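Local coordinates for aspartokinase (Synechocystis, PDB 3L76), which probably catalyses the ATP-dependent phosphorylation of the beta-carboxyl group of aspartate and binds lysine and threonine in pockets lined by its ACT domains, at residues A21-I26 against Q86-P91; I116-L121 against R250-L255; T325-T330 against A347-E352; A469-D474 against E506-P511. One frame throughout, in Å; residues are numbered along the deposited sequence. Where two conformers were deposited one is given.

Contact 1: residues A21-I26 against Q86-P91; sequences AVAQRI and QEIDQP
Ile88 meets Ala23 and Gln24 in a small, mainly van der Waals contact of the amino acid kinase domain, where the turn leaving helix 63-87 leans against helix 16-31. It illustrates how one methyl group can bring a helix-ending turn against a neighbouring helix, for nearly all of the touching is done by Ile88 CD1. This atom lies 3.6 Å from the backbone Ala23 O and 4.3 Å from Ala23 CB, at the wall of the helix. The amide of Gln24 comes onto the same methyl from another direction; its chain leaves the helix away from Ile88 and then bends at chi2 (57°) to bring the amide across. From Ile88 CD1 it is 3.6 Å to Gln24 NE2 and 3.7 Å to Gln24 OE1, while the branch methyl Ile88 CG2 adds a looser touch on the same oxygen. With chi1 at 61°, Ile88 sets CG1 between its backbone N and carbonyl carbon, aiming CD1 at the helix. The turn that presents it is a Schellman motif: Asp89, with positive phi, is the C-prime residue, and Gln90 N bonds back to Leu85 O. Further along helix 16-31, Ile26 packs on Leu85. On the other segment, Gln86 and Glu87 pack against Glu65 and Ser58 of the second subunit. Since a methyl makes no directional demand on the amide, the contact itself does little to fix the rotation of the Gln24 head group.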
loop_
_atom_site.group_PDB
_atom_site.type_symbol
_atom_site.label_atom_id
_atom_site.label_comp_id
_atom_site.label_asym_id
_atom_site.label_seq_id
_atom_site.Cartn_x
_atom_site.Cartn_y
_atom_site.Cartn_z
ATOM N N ALA A 21 -6.016 13.713 18.064
ATOM C CA ALA A 21 -5.602 15.036 18.531
ATOM C C ALA A 21 -5.309 16.012 17.390
ATOM O O ALA A 21 -5.763 17.157 17.410
ATOM C CB ALA A 21 -4.395 14.915 19.430
ATOM N N VAL A 22 -4.542 15.570 16.402
ATOM C CA VAL A 22 -4.226 16.440 15.278
ATOM C C VAL A 22 -5.511 16.788 14.553
ATOM O O VAL A 22 -5.761 17.947 14.232
ATOM C CB VAL A 22 -3.184 15.823 14.311
ATOM C CG1 VAL A 22 -2.995 14.340 14.581
ATOM C CG2 VAL A 22 -3.568 16.085 12.848
ATOM N N ALA A 23 -6.336 15.777 14.323
ATOM C CA ALA A 23 -7.654 15.979 13.738
ATOM C C ALA A 23 -8.390 17.106 14.464
ATOM O O ALA A 23 -9.038 17.951 13.839
ATOM C CB ALA A 23 -8.454 14.680 13.797
ATOM N N GLN A 24 -8.278 17.115 15.788
ATOM C CA GLN A 24 -8.891 18.158 16.593
ATOM C C GLN A 24 -8.325 19.518 16.212
ATOM O O GLN A 24 -9.080 20.439 15.898
ATOM C CB GLN A 24 -8.676 17.890 18.081
ATOM C CG GLN A 24 -9.915 18.132 18.936
ATOM C CD GLN A 24 -11.103 17.298 18.486
ATOM O OE1 GLN A 24 -11.013 16.074 18.365
ATOM N NE2 GLN A 24 -12.222 17.960 18.233
ATOM N N ARG A 25 -6.997 19.636 16.224
ATOM C CA ARG A 25 -6.341 20.904 15.899
ATOM C C ARG A 25 -6.675 21.387 14.492
ATOM O O ARG A 25 -6.924 22.575 14.282
ATOM C CB ARG A 25 -4.824 20.814 16.053
ATOM C CG ARG A 25 -4.110 22.087 15.593
ATOM C CD ARG A 25 -2.643 21.841 15.258
ATOM N NE ARG A 25 -1.914 21.285 16.395
ATOM C CZ ARG A 25 -1.339 22.017 17.342
ATOM N NH1 ARG A 25 -1.403 23.342 17.297
ATOM N NH2 ARG A 25 -0.694 21.425 18.339
ATOM N N ILE A 26 -6.665 20.470 13.529
ATOM C CA ILE A 26 -7.033 20.816 12.165
ATOM C C ILE A 26 -8.421 21.451 12.160
ATOM O O ILE A 26 -8.613 22.534 11.603
ATOM C CB ILE A 26 -7.014 19.593 11.226
ATOM C CG1 ILE A 26 -5.621 18.972 11.174
ATOM C CG2 ILE A 26 -7.440 19.995 9.825
ATOM C CD1 ILE A 26 -5.509 17.817 10.200
ATOM N N GLN A 86 -13.725 13.365 9.912
ATOM C CA GLN A 86 -15.137 13.185 9.592
ATOM C C GLN A 86 -15.952 12.773 10.822
ATOM O O GLN A 86 -17.128 13.121 10.930
ATOM C CB GLN A 86 -15.300 12.161 8.461
ATOM C CG GLN A 86 -14.753 12.627 7.114
ATOM C CD GLN A 86 -14.943 11.597 6.014
ATOM O OE1 GLN A 86 -16.058 11.148 5.753
ATOM N NE2 GLN A 86 -13.855 11.230 5.356
ATOM N N GLU A 87 -15.317 12.047 11.746
ATOM C CA GLU A 87 -15.955 11.639 13.004
ATOM C C GLU A 87 -16.247 12.821 13.931
ATOM O O GLU A 87 -17.143 12.749 14.767
ATOM C CB GLU A 87 -15.113 10.583 13.731
ATOM N N ILE A 88 -15.479 13.898 13.797
ATOM C CA ILE A 88 -15.747 15.122 14.546
ATOM C C ILE A 88 -16.325 16.198 13.631
ATOM O O ILE A 88 -16.162 17.396 13.872
ATOM C CB ILE A 88 -14.495 15.648 15.276
ATOM C CG1 ILE A 88 -13.382 15.992 14.280
ATOM C CG2 ILE A 88 -14.017 14.621 16.295
ATOM C CD1 ILE A 88 -12.170 16.615 14.926
ATOM N N ASP A 89 -17.001 15.747 12.576
ATOM C CA ASP A 89 -17.752 16.634 11.695
ATOM C C ASP A 89 -16.869 17.698 11.046
ATOM O O ASP A 89 -17.228 18.879 10.999
ATOM C CB ASP A 89 -18.912 17.283 12.460
ATOM C CG ASP A 89 -19.716 16.274 13.260
ATOM O OD1 ASP A 89 -20.400 15.433 12.641
ATOM O OD2 ASP A 89 -19.654 16.317 14.507
ATOM N N GLN A 90 -15.708 17.268 10.558
ATOM C CA GLN A 90 -14.870 18.109 9.714
ATOM C C GLN A 90 -14.818 17.519 8.305
ATOM O O GLN A 90 -14.178 16.493 8.082
ATOM C CB GLN A 90 -13.460 18.230 10.291
ATOM C CG GLN A 90 -13.031 19.659 10.598
ATOM C CD GLN A 90 -13.177 20.595 9.406
ATOM O OE1 GLN A 90 -13.335 21.803 9.575
ATOM N NE2 GLN A 90 -13.129 20.038 8.195
ATOM N N PRO A 91 -15.513 18.153 7.352
ATOM C CA PRO A 91 -15.456 17.677 5.968
ATOM C C PRO A 91 -14.006 17.566 5.497
ATOM O O PRO A 91 -13.267 18.547 5.513
ATOM C CB PRO A 91 -16.196 18.767 5.191
ATOM C CG PRO A 91 -17.146 19.351 6.191
ATOM C CD PRO A 91 -16.430 19.295 7.513
#

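Contact 2: residues I116-L121 against R250-L255; sequences IRPDRL and RSLVGL
Ile116 and Leu255 lie side by side with their side chains pointing the same way, flank against flank, beside the one backbone bond that ties the two segments. In one of its two conformers, chi1 of -179° turns Ile116 CG1 anti to the backbone N and leads the longer branch off from the partner, leaving the short branch CG2 to do the touching. Ile116 CG2 faces Leu255 CB and, more loosely, Leu255 CD1 at 3.9 Å. As Ile116 was modelled in two conformers, this side-chain fit is to be read with caution. Beside it Ile116 N donates to Leu255 O at 2.9 Å, with an N-H...O angle of 152°. The reverse pair, Ile116 O and Leu255 N, is badly angled and makes no bond; Leu255 N is instead taken by the carboxylate of Glu115. Farther along, Leu252, at the centre of an inverse gamma turn, points CD2 at Pro118 CD, 4.3 Å away. Leu252 and Leu255 also pack on helices 154-166 and 215-224, while strand 115-118 pairs with 101-104. The contact thus fastens the loop after strand 240-243, on its way toward strand 263-267, to the kinase-domain sheet. A lone backbone bond flanked by aliphatic groups implies an attachment without a continued strand ladder, its polar part directional and its apolar part dependent on fit.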
loop_
_atom_site.group_PDB
_atom_site.type_symbol
_atom_site.label_atom_id
_atom_site.label_comp_id
_atom_site.label_asym_id
_atom_site.label_seq_id
_atom_site.Cartn_x
_atom_site.Cartn_y
_atom_site.Cartn_z
ATOM N N ILE A 116 9.037 16.885 -10.124
ATOM C CA ILE A 116 7.699 16.923 -9.524
ATOM C C ILE A 116 6.825 18.059 -10.055
ATOM O O ILE A 116 7.300 19.164 -10.313
ATOM C CB ILE A 116 7.761 17.076 -7.966
ATOM C CG1 ILE A 116 6.357 17.081 -7.341
ATOM C CG2 ILE A 116 8.409 18.376 -7.584
ATOM C CD1 ILE A 116 5.538 15.829 -7.590
ATOM N N ARG A 117 5.529 17.789 -10.199
ATOM C CA ARG A 117 4.588 18.835 -10.606
ATOM C C ARG A 117 3.151 18.605 -10.138
ATOM O O ARG A 117 2.477 17.743 -10.675
ATOM C CB ARG A 117 4.611 18.988 -12.119
ATOM C CG ARG A 117 4.796 17.686 -12.849
ATOM C CD ARG A 117 4.671 17.904 -14.333
ATOM N NE ARG A 117 5.644 18.874 -14.815
ATOM C CZ ARG A 117 5.657 19.354 -16.053
ATOM N NH1 ARG A 117 4.743 18.956 -16.928
ATOM N NH2 ARG A 117 6.578 20.233 -16.413
ATOM N N PRO A 118 2.690 19.372 -9.121
ATOM C CA PRO A 118 1.309 19.337 -8.612
ATOM C C PRO A 118 0.247 19.843 -9.590
ATOM O O PRO A 118 0.593 20.388 -10.630
ATOM C CB PRO A 118 1.368 20.251 -7.377
ATOM C CG PRO A 118 2.784 20.122 -6.900
ATOM C CD PRO A 118 3.587 20.076 -8.180
ATOM N N ASP A 119 -1.028 19.645 -9.239
ATOM C CA ASP A 119 -2.160 20.093 -10.045
ATOM C C ASP A 119 -3.147 20.974 -9.262
ATOM O O ASP A 119 -2.799 22.056 -8.778
ATOM C CB ASP A 119 -2.900 18.886 -10.625
ATOM C CG ASP A 119 -2.076 18.124 -11.646
ATOM O OD1 ASP A 119 -0.856 18.368 -11.743
ATOM O OD2 ASP A 119 -2.656 17.274 -12.357
ATOM N N ARG A 120 -4.388 20.497 -9.142
ATOM C CA ARG A 120 -5.476 21.243 -8.489
ATOM C C ARG A 120 -6.886 20.610 -8.652
ATOM O O ARG A 120 -7.871 21.284 -8.995
ATOM C CB ARG A 120 -5.507 22.678 -8.998
ATOM C CG ARG A 120 -6.205 22.848 -10.357
ATOM C CD ARG A 120 -5.494 22.139 -11.510
ATOM N NE ARG A 120 -5.612 20.686 -11.457
ATOM C CZ ARG A 120 -6.701 20.001 -11.802
ATOM N NH1 ARG A 120 -7.787 20.637 -12.224
ATOM N NH2 ARG A 120 -6.705 18.673 -11.721
ATOM N N LEU A 121 -6.999 19.311 -8.412
ATOM C CA LEU A 121 -8.326 18.747 -8.230
ATOM C C LEU A 121 -8.680 19.036 -6.788
ATOM O O LEU A 121 -9.806 18.810 -6.361
ATOM C CB LEU A 121 -8.356 17.238 -8.483
ATOM C CG LEU A 121 -9.556 16.566 -9.194
ATOM C CD1 LEU A 121 -9.838 15.122 -8.745
ATOM C CD2 LEU A 121 -10.856 17.383 -9.370
ATOM N N ARG A 250 6.501 34.612 -8.908
ATOM C CA ARG A 250 7.094 33.418 -9.491
ATOM C C ARG A 250 6.075 32.300 -9.326
ATOM O O ARG A 250 5.559 32.066 -8.231
ATOM C CB ARG A 250 8.419 33.037 -8.826
ATOM C CG ARG A 250 9.216 34.202 -8.291
ATOM C CD ARG A 250 9.615 35.191 -9.376
ATOM N NE ARG A 250 9.844 36.510 -8.793
ATOM C CZ ARG A 250 11.014 36.940 -8.335
ATOM N NH1 ARG A 250 12.092 36.166 -8.407
ATOM N NH2 ARG A 250 11.107 38.153 -7.809
ATOM N N SER A 251 5.769 31.632 -10.429
ATOM C CA SER A 251 4.817 30.535 -10.425
ATOM C C SER A 251 5.549 29.202 -10.347
ATOM O O SER A 251 6.519 28.974 -11.081
ATOM C CB SER A 251 3.969 30.591 -11.694
ATOM O OG SER A 251 4.789 30.816 -12.829
ATOM N N LEU A 252 5.100 28.323 -9.452
ATOM C CA LEU A 252 5.680 26.988 -9.394
ATOM C C LEU A 252 5.266 26.197 -10.619
ATOM O O LEU A 252 4.344 25.379 -10.575
ATOM C CB LEU A 252 5.292 26.224 -8.132
ATOM C CG LEU A 252 6.067 24.904 -8.065
ATOM C CD1 LEU A 252 7.477 25.173 -7.597
ATOM C CD2 LEU A 252 5.395 23.876 -7.164
ATOM N N VAL A 253 5.941 26.482 -11.722
ATOM C CA VAL A 253 5.865 25.647 -12.898
ATOM C C VAL A 253 6.064 24.206 -12.436
ATOM O O VAL A 253 5.104 23.516 -12.075
ATOM C CB VAL A 253 6.958 26.048 -13.915
ATOM C CG1 VAL A 253 7.157 24.970 -14.921
ATOM C CG2 VAL A 253 6.577 27.342 -14.633
ATOM N N GLY A 254 7.316 23.766 -12.413
ATOM C CA GLY A 254 7.641 22.436 -11.942
ATOM C C GLY A 254 8.653 22.513 -10.829
ATOM O O GLY A 254 8.605 23.429 -10.014
ATOM N N LEU A 255 9.581 21.565 -10.799
ATOM C CA LEU A 255 10.491 21.453 -9.669
ATOM C C LEU A 255 11.370 20.228 -9.736
ATOM O O LEU A 255 10.882 19.112 -9.587
ATOM C CB LEU A 255 9.709 21.307 -8.381
ATOM C CG LEU A 255 9.658 22.413 -7.346
ATOM C CD1 LEU A 255 9.072 21.921 -6.023
ATOM C CD2 LEU A 255 10.923 23.254 -7.198
#

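Contact 3: residues T325-T330 against A347-E352; sequences TAEAVT and AEIIVE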
loop_
_atom_site.group_PDB
_atom_site.type_symbol
_atom_site.label_atom_id
_atom_site.label_comp_id
_atom_site.label_asym_id
_atom_site.label_seq_id
_atom_site.Cartn_x
_atom_site.Cartn_y
_atom_site.Cartn_z
ATOM N N THR A 325 44.321 49.020 2.572
ATOM C CA THR A 325 44.121 49.180 4.004
ATOM C C THR A 325 44.452 47.881 4.708
ATOM O O THR A 325 45.209 47.861 5.671
ATOM C CB THR A 325 42.678 49.502 4.343
ATOM O OG1 THR A 325 42.302 50.742 3.730
ATOM C CG2 THR A 325 42.517 49.602 5.846
ATOM N N ALA A 326 43.872 46.793 4.210
ATOM C CA ALA A 326 43.993 45.495 4.854
ATOM C C ALA A 326 45.447 45.003 4.936
ATOM O O ALA A 326 45.854 44.413 5.938
ATOM C CB ALA A 326 43.103 44.475 4.143
ATOM N N GLU A 327 46.217 45.253 3.880
ATOM C CA GLU A 327 47.620 44.866 3.837
ATOM C C GLU A 327 48.438 45.642 4.868
ATOM O O GLU A 327 49.242 45.067 5.610
ATOM C CB GLU A 327 48.190 45.093 2.435
ATOM C CG GLU A 327 49.705 44.853 2.330
ATOM C CD GLU A 327 50.271 45.174 0.949
ATOM O OE1 GLU A 327 51.406 44.727 0.655
ATOM O OE2 GLU A 327 49.584 45.867 0.157
ATOM N N ALA A 328 48.223 46.953 4.911
ATOM C CA ALA A 328 48.967 47.805 5.823
ATOM C C ALA A 328 48.758 47.384 7.277
ATOM O O ALA A 328 49.722 47.219 8.020
ATOM C CB ALA A 328 48.588 49.270 5.613
ATOM N N VAL A 329 47.503 47.203 7.674
ATOM C CA VAL A 329 47.175 46.802 9.041
ATOM C C VAL A 329 47.798 45.459 9.383
ATOM O O VAL A 329 48.366 45.280 10.462
ATOM C CB VAL A 329 45.662 46.671 9.253
ATOM C CG1 VAL A 329 45.381 46.352 10.711
ATOM C CG2 VAL A 329 44.954 47.948 8.824
ATOM N N THR A 330 47.670 44.510 8.462
ATOM C CA THR A 330 48.269 43.196 8.632
ATOM C C THR A 330 49.790 43.314 8.760
ATOM O O THR A 330 50.391 42.705 9.645
ATOM C CB THR A 330 47.871 42.230 7.479
ATOM O OG1 THR A 330 46.436 42.120 7.410
ATOM C CG2 THR A 330 48.472 40.839 7.697
ATOM N N ALA A 347 56.048 35.191 9.939
ATOM C CA ALA A 347 54.928 36.102 9.758
ATOM C C ALA A 347 55.172 37.149 8.662
ATOM O O ALA A 347 55.329 38.329 8.949
ATOM C CB ALA A 347 54.619 36.778 11.074
ATOM N N GLU A 348 55.200 36.703 7.412
ATOM C CA GLU A 348 55.457 37.549 6.250
ATOM C C GLU A 348 54.139 37.728 5.506
ATOM O O GLU A 348 53.327 36.804 5.451
ATOM C CB GLU A 348 56.517 36.884 5.366
ATOM C CG GLU A 348 56.509 37.275 3.895
ATOM C CD GLU A 348 57.235 36.259 3.021
ATOM O OE1 GLU A 348 57.394 36.532 1.809
ATOM O OE2 GLU A 348 57.635 35.191 3.546
ATOM N N ILE A 349 53.917 38.912 4.948
ATOM C CA ILE A 349 52.641 39.224 4.326
ATOM C C ILE A 349 52.720 39.190 2.796
ATOM O O ILE A 349 53.688 39.681 2.208
ATOM C CB ILE A 349 52.105 40.581 4.829
ATOM C CG1 ILE A 349 51.944 40.547 6.349
ATOM C CG2 ILE A 349 50.786 40.937 4.161
ATOM C CD1 ILE A 349 53.264 40.694 7.104
ATOM N N ILE A 350 51.709 38.580 2.162
ATOM C CA ILE A 350 51.580 38.623 0.709
ATOM C C ILE A 350 50.168 39.040 0.358
ATOM O O ILE A 350 49.271 39.025 1.204
ATOM C CB ILE A 350 51.933 37.296 0.024
ATOM C CG1 ILE A 350 50.825 36.260 0.268
ATOM C CG2 ILE A 350 53.322 36.829 0.461
ATOM C CD1 ILE A 350 51.231 34.827 -0.003
ATOM N N VAL A 351 49.975 39.399 -0.902
ATOM C CA VAL A 351 48.766 40.068 -1.313
ATOM C C VAL A 351 48.522 39.640 -2.752
ATOM O O VAL A 351 49.473 39.447 -3.500
ATOM C CB VAL A 351 48.967 41.600 -1.141
ATOM C CG1 VAL A 351 49.495 42.228 -2.418
ATOM C CG2 VAL A 351 47.720 42.245 -0.691
ATOM N N GLU A 352 47.263 39.437 -3.131
ATOM C CA GLU A 352 46.957 38.971 -4.485
ATOM C C GLU A 352 45.682 39.630 -5.000
ATOM O O GLU A 352 44.600 39.419 -4.455
ATOM C CB GLU A 352 46.837 37.447 -4.498
ATOM C CG GLU A 352 46.771 36.819 -5.890
ATOM C CD GLU A 352 46.400 35.363 -5.847
ATOM O OE1 GLU A 352 46.138 34.835 -4.741
ATOM O OE2 GLU A 352 46.359 34.749 -6.925
#
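Thr330 and Ile349 join the second helix of an ACT domain to the last strand of its ferredoxin-like beta-alpha-beta-beta-alpha-beta fold. Helix 325-330 runs nearly antiparallel to strand 348-352, the axes making 173° at 9.2 Å, as expected where a helix covers one face of a sheet. With chi1 at -57°, Thr330 sets OG1 beside the backbone N and anti to the carbonyl carbon, which leaves the methyl CG2 anti to the N and facing the strand; Thr330 CG2 reaches Ile349 CG1 at 3.7 Å. In one of its two conformers, Ile349 keeps CG1 beside its own backbone N, and the two chains cross at a slant. One turn earlier on the helix, Glu327 is stretched out, its CG anti to N and the chain extended beyond. Its aliphatic part passes Ile349 CG2 and its carboxylate ends over Val351, Glu327 OE2 being 4.2 Å from Val351 CG2, the side chains crossing at about a right angle. Around them Leu275 of strand 271-279 touches both Thr330 and Ile349, and Phe316 of strand 311-318 also meets Thr330. In place of Thr330, a glycine would probably leave Ile349 CG1 facing a gap and strip Ala326 O of its side-chain donor. That carbonyl gathers two donors from one residue: Thr330 OG1 gives its proton to Ala326 O at 2.8 Å, while Thr330 N bonds to Ala326 O from the opposite face at 3.1 Å.

Contact 4: residues A469-D474 against E506-P511; sequences ANISVD and EAILQP. With LYS (lysine), chain F.
Ile471 and Ile508 share one shape: in each, CG1 stands anti to the carbonyl carbon and beside the backbone N (chi1 -60° and -61°), with the chain then running out nearly straight through chi2. Two extended isoleucines therefore reach toward each other tip to tip, and Ile471 CD1 meets Ile508 CD1 at 3.7 Å. Ala469 adds its methyl to the same target, Ala469 CB lying 3.6 Å from Ile508 CD1, which ends up against both Ala469 and Ile471. The loop starts in a Schellman motif, with Asn470 as the C-prime residue closing helix 458-468. Past Ile471 the chemistry turns polar, because the loop holds bound lysine by its alpha groups. Val473 N donates to the ligand's carboxylate O at 2.6 Å in a nearly straight bond (169°). The ligand N in turn donates to Val473 O at 2.7 Å and to Ser472 OG at 3.1 Å. Ser392 O and Ala372 N, from another ACT domain, also bond to the ligand, placing the pocket between domains. A single short loop thus turns an apolar edge to a helix and polar groups, the backbone of Val473 and the hydroxyl of Ser472, to an amino acid. Ile508 also packs on Ala465 and Leu466 of helix 458-468, Leu509 rests on Ile521 of strand 520-533, and the loop runs on into strand 475-479, paired with strands 388-391 and 490-498.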
loop_
_atom_site.group_PDB
_atom_site.type_symbol
_atom_site.label_atom_id
_atom_site.label_comp_id
_atom_site.label_asym_id
_atom_site.label_seq_id
_atom_site.Cartn_x
_atom_site.Cartn_y
_atom_site.Cartn_z
ATOM N N ALA A 469 34.038 5.563 -4.554
ATOM C CA ALA A 469 33.931 4.574 -3.490
ATOM C C ALA A 469 32.800 4.935 -2.530
ATOM O O ALA A 469 32.677 4.368 -1.453
ATOM C CB ALA A 469 35.272 4.456 -2.721
ATOM N N ASN A 470 31.993 5.911 -2.913
ATOM C CA ASN A 470 30.818 6.267 -2.134
ATOM C C ASN A 470 31.130 6.944 -0.808
ATOM O O ASN A 470 30.268 7.053 0.063
ATOM C CB ASN A 470 29.947 5.037 -1.898
ATOM C CG ASN A 470 28.517 5.253 -2.311
ATOM O OD1 ASN A 470 27.980 6.351 -2.178
ATOM N ND2 ASN A 470 27.886 4.203 -2.822
ATOM N N ILE A 471 32.361 7.403 -0.648
ATOM C CA ILE A 471 32.695 8.176 0.530
ATOM C C ILE A 471 32.324 9.648 0.334
ATOM O O ILE A 471 32.782 10.305 -0.595
ATOM C CB ILE A 471 34.182 8.070 0.873
ATOM C CG1 ILE A 471 34.561 6.610 1.138
ATOM C CG2 ILE A 471 34.508 8.970 2.065
ATOM C CD1 ILE A 471 36.062 6.369 1.207
ATOM N N SER A 472 31.479 10.151 1.216
ATOM C CA SER A 472 31.073 11.541 1.184
ATOM C C SER A 472 32.046 12.349 2.022
ATOM O O SER A 472 32.453 11.914 3.096
ATOM C CB SER A 472 29.647 11.695 1.735
ATOM O OG SER A 472 29.352 13.049 2.040
ATOM N N VAL A 473 32.403 13.533 1.536
ATOM C CA VAL A 473 33.358 14.388 2.229
ATOM C C VAL A 473 32.658 15.575 2.887
ATOM O O VAL A 473 31.773 16.181 2.296
ATOM C CB VAL A 473 34.392 14.938 1.228
ATOM C CG1 VAL A 473 35.347 15.947 1.850
ATOM C CG2 VAL A 473 35.045 13.842 0.385
ATOM N N ASP A 474 33.080 15.920 4.099
ATOM C CA ASP A 474 32.420 16.966 4.879
ATOM C C ASP A 474 33.062 18.341 4.720
ATOM O O ASP A 474 32.365 19.354 4.700
ATOM C CB ASP A 474 32.398 16.592 6.359
ATOM C CG ASP A 474 31.758 17.667 7.228
ATOM O OD1 ASP A 474 30.586 18.023 6.988
ATOM O OD2 ASP A 474 32.423 18.147 8.166
ATOM N N GLU A 506 42.211 6.758 3.162
ATOM C CA GLU A 506 43.669 6.724 3.104
ATOM C C GLU A 506 44.136 5.681 2.096
ATOM O O GLU A 506 45.007 5.926 1.263
ATOM C CB GLU A 506 44.232 6.417 4.485
ATOM C CG GLU A 506 45.727 6.247 4.524
ATOM C CD GLU A 506 46.248 5.985 5.931
ATOM O OE1 GLU A 506 47.341 6.490 6.258
ATOM O OE2 GLU A 506 45.567 5.279 6.707
ATOM N N ALA A 507 43.516 4.516 2.166
ATOM C CA ALA A 507 43.842 3.400 1.300
ATOM C C ALA A 507 43.604 3.696 -0.173
ATOM O O ALA A 507 44.312 3.179 -1.030
ATOM C CB ALA A 507 43.061 2.172 1.724
ATOM N N ILE A 508 42.588 4.504 -0.467
ATOM C CA ILE A 508 42.282 4.882 -1.845
ATOM C C ILE A 508 43.312 5.880 -2.396
ATOM O O ILE A 508 43.758 5.776 -3.531
ATOM C CB ILE A 508 40.875 5.485 -1.948
ATOM C CG1 ILE A 508 39.832 4.458 -1.512
ATOM C CG2 ILE A 508 40.593 6.002 -3.368
ATOM C CD1 ILE A 508 38.481 5.049 -1.193
ATOM N N LEU A 509 43.713 6.834 -1.571
ATOM C CA LEU A 509 44.589 7.906 -2.031
ATOM C C LEU A 509 46.082 7.546 -2.119
ATOM O O LEU A 509 46.801 8.116 -2.941
ATOM C CB LEU A 509 44.401 9.165 -1.171
ATOM C CG LEU A 509 43.007 9.796 -1.093
ATOM C CD1 LEU A 509 42.981 10.894 -0.053
ATOM C CD2 LEU A 509 42.567 10.313 -2.457
ATOM N N GLN A 510 46.546 6.605 -1.296
ATOM C CA GLN A 510 47.974 6.285 -1.242
ATOM C C GLN A 510 48.575 5.959 -2.610
ATOM O O GLN A 510 49.619 6.493 -2.979
ATOM C CB GLN A 510 48.253 5.152 -0.250
ATOM C CG GLN A 510 49.715 5.012 0.080
ATOM C CD GLN A 510 50.249 6.190 0.888
ATOM O OE1 GLN A 510 49.699 6.528 1.935
ATOM N NE2 GLN A 510 51.334 6.807 0.412
ATOM N N PRO A 511 47.915 5.078 -3.369
ATOM C CA PRO A 511 48.335 4.771 -4.740
ATOM C C PRO A 511 48.487 6.013 -5.630
ATOM O O PRO A 511 49.420 6.079 -6.436
ATOM C CB PRO A 511 47.169 3.941 -5.273
ATOM C CG PRO A 511 46.561 3.333 -4.082
ATOM C CD PRO A 511 46.757 4.271 -2.951
HETATM N N LYS F . 29.485 15.913 0.892
HETATM C CA LYS F . 29.940 16.501 -0.375
HETATM C C LYS F . 30.857 15.589 -1.178
HETATM O O LYS F . 31.437 14.634 -0.608
HETATM C CB LYS F . 30.618 17.860 -0.130
HETATM C CG LYS F . 29.676 18.926 0.422
HETATM C CD LYS F . 30.413 20.099 1.051
HETATM C CE LYS F . 30.777 19.808 2.493
HETATM N NZ LYS F . 30.144 20.765 3.449
HETATM O OXT LYS F . 31.012 15.811 -2.406
#

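Overall arrangement
The four contacts follow one another along the chain without touching. Contacts 1 and 2, about 28 Å apart between centres, belong to the kinase half, though they share no helix or strand; contacts 3 and 4 lie in the ACT region, about 36 Å apart. Contact 2 is a surface contact, the other three partly buried. Contacts 3 and 4 involve the equivalent second helix of two different ACT domains, packed on a strand in one and on a loop in the other. Contact 2 alone is tied across by a backbone bond; contacts 1, 3 and 4 rest on van der Waals touching, purely aliphatic in contact 4 but reaching the Gln24 amide and the Glu327 carboxylate in contacts 1 and 3. Contact 4 alone adjoins a ligand.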